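Local structure of N-acetyl-beta-D glucosaminidase (Rhizomucor miehei CAU432, 4ZM6) at residues A[384-397]-A[441-453]. The protein probably hydrolyses beta-N-acetylglucosaminides through a family 3 glycoside hydrolase region and binds acetyl-CoA in a GCN5-related region that probably acetylates glucosamine. Sequence-based numbering, arbitrary orientation.
Sequences IRPAQTDKILFLAA and KIQEADWVIIGTA
Leu393 and Leu395 each bond through both N and O to strand 447-452; strand 392-397 runs parallel to it, 11° apart in direction, the axes approaching to 4.5 Å. The ladder passes from Leu393 N to Trp447 O (2.7 Å), through Ile449, which bonds to both leucines, to Gly451 N on Leu395 O, and ends with Ala397 N on Gly451 O. At the N-terminal end of the strand pair Lys391 O accepts two backbone donors, Asp446 N and Trp447 N, while Lys391 N bonds nearly straight to Asp446 OD2 (2.8 Å) through its anti lone pair.

On one face a chi1 of 176° sets the Phe394 ring on the side of its own carbonyl carbon, where its CD1 edge lies 3.3 Å from Ile449 O and also meets Ile449 CG2. Trp447 extends this face: Ile384 CB sits over its six-membered ring in a CH-pi contact, 4.2 Å from the centroid, and Pro386 CB approaches NE1 obliquely. The Asp390 carboxylate stands at the indole edge, turned 76° from the ring, and its OD2 accepts a hydrogen bond from Ala387 N, bracing the type I turn 387-390. On the other face Leu393 CD2 reaches Lys441 CB of helix 439-444 at 3.7 Å, and its CB touches CB of Ala445, just past the helix.

Farther out, Arg474 makes a cation-pi contact with Trp447, and Phe415 stacks on Phe394. Away from the acetyl-CoA site, helices 413-422 and 439-444 link strands 392-397, 426-431 and 447-452 in beta-alpha-beta crossovers, the second passing 392-397, consistent with the alpha/beta sandwich domain following the TIM barrel in many family 3 hydrolases. Strands 426-431 and 475-479 flank the pair; on the leucine face Ala468 of helix 459-471 touches Ile450, and its Met464 meets Ile442 of helix 439-444.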
loop_
_atom_site.group_PDB
_atom_site.type_symbol
_atom_site.label_atom_id
_atom_site.label_comp_id
_atom_site.label_asym_id
_atom_site.label_seq_id
_atom_site.Cartn_x
_atom_site.Cartn_y
_atom_site.Cartn_z
ATOM N N ILE A 384 -18.333 37.956 -9.339
ATOM C CA ILE A 384 -19.199 39.001 -9.891
ATOM C C ILE A 384 -19.152 40.231 -8.995
ATOM O O ILE A 384 -19.079 40.126 -7.763
ATOM C CB ILE A 384 -20.663 38.536 -10.125
ATOM C CG1 ILE A 384 -21.396 38.210 -8.816
ATOM C CG2 ILE A 384 -20.691 37.334 -11.051
ATOM C CD1 ILE A 384 -22.897 38.105 -8.986
ATOM N N ARG A 385 -19.159 41.396 -9.628
ATOM C CA ARG A 385 -19.108 42.664 -8.916
ATOM C C ARG A 385 -20.142 43.567 -9.557
ATOM O O ARG A 385 -19.789 44.546 -10.222
ATOM C CB ARG A 385 -17.715 43.295 -9.005
ATOM C CG ARG A 385 -16.570 42.409 -8.527
ATOM C CD ARG A 385 -15.251 42.874 -9.121
ATOM N NE ARG A 385 -14.183 41.887 -8.987
ATOM C CZ ARG A 385 -13.576 41.574 -7.844
ATOM N NH1 ARG A 385 -13.940 42.151 -6.698
ATOM N NH2 ARG A 385 -12.599 40.668 -7.844
ATOM N N PRO A 386 -21.430 43.228 -9.377
ATOM C CA PRO A 386 -22.491 44.014 -10.002
ATOM C C PRO A 386 -22.609 45.415 -9.414
ATOM O O PRO A 386 -22.187 45.662 -8.282
ATOM C CB PRO A 386 -23.754 43.200 -9.697
ATOM C CG PRO A 386 -23.435 42.486 -8.431
ATOM C CD PRO A 386 -21.971 42.152 -8.525
ATOM N N ALA A 387 -23.167 46.322 -10.200
ATOM C CA ALA A 387 -23.524 47.646 -9.712
ATOM C C ALA A 387 -24.887 47.549 -9.035
ATOM O O ALA A 387 -25.751 46.779 -9.464
ATOM C CB ALA A 387 -23.560 48.645 -10.858
ATOM N N GLN A 388 -25.075 48.340 -7.982
ATOM C CA GLN A 388 -26.309 48.330 -7.191
ATOM C C GLN A 388 -27.574 48.281 -8.047
ATOM O O GLN A 388 -28.532 47.583 -7.715
ATOM C CB GLN A 388 -26.355 49.562 -6.296
ATOM C CG GLN A 388 -27.271 49.415 -5.098
ATOM C CD GLN A 388 -26.971 50.444 -4.027
ATOM O OE1 GLN A 388 -26.755 51.624 -4.329
ATOM N NE2 GLN A 388 -26.962 50.008 -2.767
ATOM N N THR A 389 -27.557 49.025 -9.149
ATOM C CA THR A 389 -28.709 49.153 -10.040
ATOM C C THR A 389 -28.833 48.045 -11.094
ATOM O O THR A 389 -29.790 48.048 -11.871
ATOM C CB THR A 389 -28.660 50.510 -10.768
ATOM O OG1 THR A 389 -27.399 50.646 -11.439
ATOM C CG2 THR A 389 -28.826 51.647 -9.771
ATOM N N ASP A 390 -27.870 47.122 -11.142
ATOM C CA ASP A 390 -27.968 45.959 -12.021
ATOM C C ASP A 390 -29.094 45.036 -11.565
ATOM O O ASP A 390 -29.363 44.906 -10.372
ATOM C CB ASP A 390 -26.659 45.161 -12.046
ATOM C CG ASP A 390 -25.615 45.761 -12.963
ATOM O OD1 ASP A 390 -25.957 46.118 -14.110
ATOM O OD2 ASP A 390 -24.438 45.841 -12.549
ATOM N N LYS A 391 -29.743 44.393 -12.528
ATOM C CA LYS A 391 -30.814 43.451 -12.244
ATOM C C LYS A 391 -30.235 42.037 -12.262
ATOM O O LYS A 391 -29.672 41.606 -13.273
ATOM C CB LYS A 391 -31.925 43.592 -13.290
ATOM C CG LYS A 391 -33.205 42.821 -12.984
ATOM C CD LYS A 391 -34.087 43.525 -11.957
ATOM C CE LYS A 391 -35.573 43.332 -12.258
ATOM N NZ LYS A 391 -36.058 44.206 -13.373
ATOM N N ILE A 392 -30.360 41.333 -11.137
ATOM C CA ILE A 392 -29.952 39.938 -11.041
ATOM C C ILE A 392 -31.179 39.026 -11.052
ATOM O O ILE A 392 -32.085 39.185 -10.230
ATOM C CB ILE A 392 -29.140 39.664 -9.753
ATOM C CG1 ILE A 392 -27.816 40.441 -9.779
ATOM C CG2 ILE A 392 -28.874 38.163 -9.593
ATOM C CD1 ILE A 392 -26.903 40.182 -8.595
ATOM N N LEU A 393 -31.197 38.063 -11.970
ATOM C CA LEU A 393 -32.264 37.059 -12.015
ATOM C C LEU A 393 -31.784 35.739 -11.416
ATOM O O LEU A 393 -30.884 35.099 -11.959
ATOM C CB LEU A 393 -32.723 36.829 -13.455
ATOM C CG LEU A 393 -33.872 35.837 -13.642
ATOM C CD1 LEU A 393 -35.045 36.150 -12.722
ATOM C CD2 LEU A 393 -34.317 35.832 -15.093
ATOM N N PHE A 394 -32.383 35.340 -10.299
ATOM C CA PHE A 394 -32.043 34.076 -9.664
ATOM C C PHE A 394 -33.147 33.057 -9.928
ATOM O O PHE A 394 -34.258 33.191 -9.417
ATOM C CB PHE A 394 -31.818 34.265 -8.158
ATOM C CG PHE A 394 -31.564 32.980 -7.403
ATOM C CD1 PHE A 394 -30.665 32.036 -7.881
ATOM C CD2 PHE A 394 -32.212 32.727 -6.202
ATOM C CE1 PHE A 394 -30.426 30.863 -7.185
ATOM C CE2 PHE A 394 -31.973 31.555 -5.496
ATOM C CZ PHE A 394 -31.079 30.621 -5.992
ATOM N N LEU A 395 -32.825 32.048 -10.735
ATOM C CA LEU A 395 -33.746 30.961 -11.057
ATOM C C LEU A 395 -33.323 29.713 -10.297
ATOM O O LEU A 395 -32.194 29.256 -10.449
ATOM C CB LEU A 395 -33.727 30.684 -12.559
ATOM C CG LEU A 395 -34.010 31.886 -13.462
ATOM C CD1 LEU A 395 -33.984 31.480 -14.926
ATOM C CD2 LEU A 395 -35.346 32.521 -13.106
ATOM N N ALA A 396 -34.227 29.175 -9.478
ATOM C CA ALA A 396 -33.964 27.968 -8.690
ATOM C C ALA A 396 -34.916 26.850 -9.093
ATOM O O ALA A 396 -36.092 27.097 -9.321
ATOM C CB ALA A 396 -34.122 28.270 -7.214
ATOM N N ALA A 397 -34.411 25.624 -9.174
ATOM C CA ALA A 397 -35.235 24.459 -9.520
ATOM C C ALA A 397 -36.140 24.039 -8.361
ATOM O O ALA A 397 -35.798 24.239 -7.198
ATOM C CB ALA A 397 -34.345 23.295 -9.927
ATOM N N LYS A 441 -37.064 37.649 -19.514
ATOM C CA LYS A 441 -36.443 38.037 -18.246
ATOM C C LYS A 441 -34.939 37.771 -18.300
ATOM O O LYS A 441 -34.138 38.564 -17.803
ATOM C CB LYS A 441 -37.070 37.283 -17.065
ATOM C CG LYS A 441 -38.578 37.083 -17.174
ATOM C CD LYS A 441 -39.254 36.933 -15.819
ATOM C CE LYS A 441 -39.733 38.267 -15.271
ATOM N NZ LYS A 441 -40.739 38.078 -14.193
ATOM N N ILE A 442 -34.572 36.659 -18.929
ATOM C CA ILE A 442 -33.181 36.232 -19.037
ATOM C C ILE A 442 -32.342 37.191 -19.884
ATOM O O ILE A 442 -31.196 37.485 -19.536
ATOM C CB ILE A 442 -33.089 34.800 -19.610
ATOM C CG1 ILE A 442 -33.762 33.805 -18.657
ATOM C CG2 ILE A 442 -31.635 34.394 -19.845
ATOM C CD1 ILE A 442 -34.226 32.535 -19.334
ATOM N N GLN A 443 -32.915 37.690 -20.975
ATOM C CA GLN A 443 -32.189 38.598 -21.880
ATOM C C GLN A 443 -32.060 39.984 -21.251
ATOM O O GLN A 443 -31.056 40.667 -21.438
ATOM C CB GLN A 443 -32.874 38.733 -23.254
ATOM C CG GLN A 443 -33.897 37.655 -23.602
ATOM C CD GLN A 443 -34.393 37.707 -25.038
ATOM O OE1 GLN A 443 -35.347 37.011 -25.396
ATOM N NE2 GLN A 443 -33.755 38.529 -25.867
ATOM N N GLU A 444 -33.087 40.392 -20.511
ATOM C CA GLU A 444 -33.135 41.727 -19.915
ATOM C C GLU A 444 -32.236 41.865 -18.688
ATOM O O GLU A 444 -31.639 42.918 -18.476
ATOM C CB GLU A 444 -34.580 42.110 -19.567
ATOM C CG GLU A 444 -35.398 42.536 -20.782
ATOM C CD GLU A 444 -36.887 42.660 -20.500
ATOM O OE1 GLU A 444 -37.670 42.614 -21.473
ATOM O OE2 GLU A 444 -37.278 42.801 -19.319
ATOM N N ALA A 445 -32.139 40.809 -17.885
ATOM C CA ALA A 445 -31.310 40.840 -16.677
ATOM C C ALA A 445 -29.844 41.071 -17.014
ATOM O O ALA A 445 -29.372 40.689 -18.083
ATOM C CB ALA A 445 -31.461 39.548 -15.891
ATOM N N ASP A 446 -29.129 41.700 -16.092
ATOM C CA ASP A 446 -27.698 41.933 -16.264
ATOM C C ASP A 446 -26.895 40.707 -15.832
ATOM O O ASP A 446 -25.806 40.453 -16.351
ATOM C CB ASP A 446 -27.262 43.172 -15.472
ATOM C CG ASP A 446 -27.982 44.435 -15.923
ATOM O OD1 ASP A 446 -27.845 44.817 -17.108
ATOM O OD2 ASP A 446 -28.687 45.041 -15.090
ATOM N N TRP A 447 -27.436 39.962 -14.871
ATOM C CA TRP A 447 -26.824 38.724 -14.402
ATOM C C TRP A 447 -27.913 37.688 -14.131
ATOM O O TRP A 447 -28.919 37.990 -13.483
ATOM C CB TRP A 447 -26.017 38.963 -13.117
ATOM C CG TRP A 447 -25.027 40.108 -13.179
ATOM C CD1 TRP A 447 -25.298 41.443 -13.007
ATOM C CD2 TRP A 447 -23.615 40.016 -13.409
ATOM N NE1 TRP A 447 -24.144 42.182 -13.124
ATOM C CE2 TRP A 447 -23.096 41.333 -13.368
ATOM C CE3 TRP A 447 -22.737 38.951 -13.641
ATOM C CZ2 TRP A 447 -21.737 41.609 -13.556
ATOM C CZ3 TRP A 447 -21.384 39.228 -13.827
ATOM C CH2 TRP A 447 -20.901 40.545 -13.784
ATOM N N VAL A 448 -27.707 36.473 -14.634
ATOM C CA VAL A 448 -28.612 35.354 -14.383
ATOM C C VAL A 448 -27.874 34.295 -13.576
ATOM O O VAL A 448 -26.795 33.861 -13.964
ATOM C CB VAL A 448 -29.109 34.726 -15.698
ATOM C CG1 VAL A 448 -30.018 33.534 -15.419
ATOM C CG2 VAL A 448 -29.821 35.772 -16.546
ATOM N N ILE A 449 -28.451 33.895 -12.448
ATOM C CA ILE A 449 -27.896 32.821 -11.633
ATOM C C ILE A 449 -28.920 31.697 -11.586
ATOM O O ILE A 449 -30.060 31.905 -11.167
ATOM C CB ILE A 449 -27.573 33.281 -10.195
ATOM C CG1 ILE A 449 -26.498 34.373 -10.206
ATOM C CG2 ILE A 449 -27.090 32.106 -9.357
ATOM C CD1 ILE A 449 -26.226 34.985 -8.845
ATOM N N ILE A 450 -28.514 30.505 -12.011
ATOM C CA ILE A 450 -29.417 29.363 -12.018
ATOM C C ILE A 450 -28.981 28.342 -10.978
ATOM O O ILE A 450 -27.799 28.021 -10.864
ATOM C CB ILE A 450 -29.519 28.729 -13.414
ATOM C CG1 ILE A 450 -30.008 29.787 -14.407
ATOM C CG2 ILE A 450 -30.484 27.554 -13.387
ATOM C CD1 ILE A 450 -30.194 29.292 -15.822
ATOM N N GLY A 451 -29.952 27.864 -10.206
ATOM C CA GLY A 451 -29.726 26.862 -9.178
ATOM C C GLY A 451 -30.229 25.530 -9.683
ATOM O O GLY A 451 -31.439 25.333 -9.840
ATOM N N THR A 452 -29.304 24.618 -9.970
ATOM C CA THR A 452 -29.672 23.252 -10.326
ATOM C C THR A 452 -29.544 22.352 -9.109
ATOM O O THR A 452 -28.721 22.587 -8.230
ATOM C CB THR A 452 -28.818 22.694 -11.476
ATOM O OG1 THR A 452 -27.478 22.460 -11.023
ATOM C CG2 THR A 452 -28.813 23.666 -12.656
ATOM N N ALA A 453 -30.399 21.340 -9.064
ATOM C CA ALA A 453 -30.361 20.313 -8.042
ATOM C C ALA A 453 -30.581 18.994 -8.770
ATOM O O ALA A 453 -31.714 18.653 -9.117
ATOM C CB ALA A 453 -31.447 20.560 -7.011
#